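Coenzyme PQQ synthesis protein B (Methylobacterium extorquens, PDB 4Z7R) takes part in the biosynthesis of the cofactor pyrroloquinoline quinone, has a metallo-beta-lactamase-like fold, and may serve in transport of the cofactor or its precursor to the periplasm. Local coordinates at residues S8-V14 / V264-N268. Sequence-based numbering, arbitrary orientation.
Sequences SAAGGGV and VHINN. With ZN (zinc ion), chain D; ZN (zinc ion), chain C.
Ala-10 CB lies over one face of the His-265 imidazole, 3.7 Å from the ring centroid and offset toward the rim, a CH-pi contact. NE2 of His-265 binds a zinc ion at 2.1 Å, while ND1 forms a hydrogen bond with Thr-218 OG1. The ring of His-240 also meets this imidazole. The His-265 CG lies anti to the backbone N (chi1 -164°), which lays a ring face under the Ala-10 methyl. Asp-92 and two waters complete the ligands seen on this zinc; one water accepts a hydrogen bond from Gly-11 N at 3.1 Å.

The backbones join through a single beta bridge. Ile-266 N donates to Ser-8 O at 3.0 Å, nearly straight. Ala-10 N donates to Ile-266 O at 2.9 Å, from above the carbonyl plane. The chain then reverses in a type II turn from Ala-10 to Gly-13, and the positive phi of Gly-12 and Gly-13 suits glycine.

Between the turn and Asn-268, a water accepts hydrogen bonds from Asn-268 N and ND2, each at 3.0 Å, and lies within bonding distance of Gly-11 O and Gly-13 O. Val-14 CG2 packs on Asn-268 CA at 3.8 Å. Asn-268 OD1 binds the second zinc with Cys-19, Cys-21 and Cys-24. The amide is thus held by metal and by water. Segment 264-268 gives each zinc one ligand, consistent with the two sites being coupled through this buried contact.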
loop_
_atom_site.group_PDB
_atom_site.type_symbol
_atom_site.label_atom_id
_atom_site.label_comp_id
_atom_site.label_asym_id
_atom_site.label_seq_id
_atom_site.Cartn_x
_atom_site.Cartn_y
_atom_site.Cartn_z
ATOM N N SER A 8 -11.054 0.980 -7.408
ATOM C CA SER A 8 -11.876 0.425 -8.476
ATOM C C SER A 8 -11.040 -0.359 -9.475
ATOM O O SER A 8 -11.571 -0.913 -10.439
ATOM C CB SER A 8 -12.639 1.539 -9.197
ATOM O OG SER A 8 -11.759 2.580 -9.595
ATOM N N ALA A 9 -9.733 -0.408 -9.245
ATOM C CA ALA A 9 -8.839 -1.116 -10.153
ATOM C C ALA A 9 -8.549 -2.540 -9.690
ATOM O O ALA A 9 -8.732 -2.877 -8.522
ATOM C CB ALA A 9 -7.539 -0.349 -10.319
ATOM N N ALA A 10 -8.096 -3.367 -10.626
ATOM C CA ALA A 10 -7.581 -4.693 -10.316
ATOM C C ALA A 10 -6.195 -4.581 -9.695
ATOM O O ALA A 10 -5.683 -3.476 -9.502
ATOM C CB ALA A 10 -7.537 -5.555 -11.567
ATOM N N GLY A 11 -5.610 -5.724 -9.349
ATOM C CA GLY A 11 -4.240 -5.765 -8.869
ATOM C C GLY A 11 -3.334 -4.916 -9.743
ATOM O O GLY A 11 -3.428 -4.963 -10.968
ATOM N N GLY A 12 -2.484 -4.115 -9.109
ATOM C CA GLY A 12 -1.565 -3.245 -9.821
ATOM C C GLY A 12 -2.042 -1.804 -9.862
ATOM O O GLY A 12 -1.242 -0.872 -9.956
ATOM N N GLY A 13 -3.356 -1.624 -9.789
ATOM C CA GLY A 13 -3.947 -0.304 -9.883
ATOM C C GLY A 13 -3.781 0.322 -11.253
ATOM O O GLY A 13 -3.362 -0.334 -12.210
ATOM N N VAL A 14 -4.134 1.600 -11.348
ATOM C CA VAL A 14 -3.952 2.373 -12.571
ATOM C C VAL A 14 -3.320 3.713 -12.205
ATOM O O VAL A 14 -3.923 4.500 -11.480
ATOM C CB VAL A 14 -5.279 2.615 -13.320
ATOM C CG1 VAL A 14 -5.014 3.297 -14.648
ATOM C CG2 VAL A 14 -6.025 1.305 -13.544
ATOM N N VAL A 264 -16.281 -3.177 -11.085
ATOM C CA VAL A 264 -15.115 -2.837 -10.280
ATOM C C VAL A 264 -13.980 -3.800 -10.617
ATOM O O VAL A 264 -14.138 -4.664 -11.483
ATOM C CB VAL A 264 -15.424 -2.892 -8.766
ATOM C CG1 VAL A 264 -16.518 -1.897 -8.413
ATOM C CG2 VAL A 264 -15.831 -4.300 -8.352
ATOM N N HIS A 265 -12.844 -3.646 -9.939
ATOM C CA HIS A 265 -11.688 -4.521 -10.131
ATOM C C HIS A 265 -11.248 -4.534 -11.592
ATOM O O HIS A 265 -10.994 -5.592 -12.164
ATOM C CB HIS A 265 -12.010 -5.946 -9.659
ATOM C CG HIS A 265 -10.805 -6.811 -9.472
ATOM N ND1 HIS A 265 -10.221 -7.509 -10.508
ATOM C CD2 HIS A 265 -10.083 -7.105 -8.365
ATOM C CE1 HIS A 265 -9.185 -8.188 -10.048
ATOM N NE2 HIS A 265 -9.079 -7.960 -8.751
ATOM N N ILE A 266 -11.180 -3.352 -12.194
ATOM C CA ILE A 266 -10.824 -3.213 -13.602
ATOM C C ILE A 266 -9.311 -3.128 -13.809
ATOM O O ILE A 266 -8.649 -2.271 -13.229
ATOM C CB ILE A 266 -11.499 -1.972 -14.204
ATOM C CG1 ILE A 266 -13.010 -2.037 -13.955
ATOM C CG2 ILE A 266 -11.203 -1.873 -15.688
ATOM C CD1 ILE A 266 -13.708 -0.703 -14.039
ATOM N N ASN A 267 -8.763 -4.013 -14.640
ATOM C CA ASN A 267 -7.317 -4.028 -14.853
ATOM C C ASN A 267 -6.861 -2.839 -15.682
ATOM O O ASN A 267 -7.624 -2.301 -16.481
ATOM C CB ASN A 267 -6.868 -5.324 -15.528
ATOM C CG ASN A 267 -5.386 -5.595 -15.332
ATOM O OD1 ASN A 267 -4.890 -5.567 -14.209
ATOM N ND2 ASN A 267 -4.670 -5.841 -16.426
ATOM N N ASN A 268 -5.606 -2.442 -15.495
ATOM C CA ASN A 268 -5.056 -1.289 -16.197
ATOM C C ASN A 268 -5.099 -1.441 -17.715
ATOM O O ASN A 268 -4.996 -0.460 -18.442
ATOM C CB ASN A 268 -3.614 -1.032 -15.747
ATOM C CG ASN A 268 -2.657 -2.120 -16.193
ATOM O OD1 ASN A 268 -2.132 -2.081 -17.310
ATOM N ND2 ASN A 268 -2.422 -3.096 -15.325
HETATM ZN ZN ZN D . -7.421 -8.673 -7.661
HETATM ZN ZN ZN C . -0.855 -0.655 -18.141
HETATM O O HOH W 1 -4.142 -2.860 -12.863
HETATM O O HOH W 2 -5.936 -8.770 -9.372
HETATM O O HOH W 3 -8.330 -10.029 -6.453
#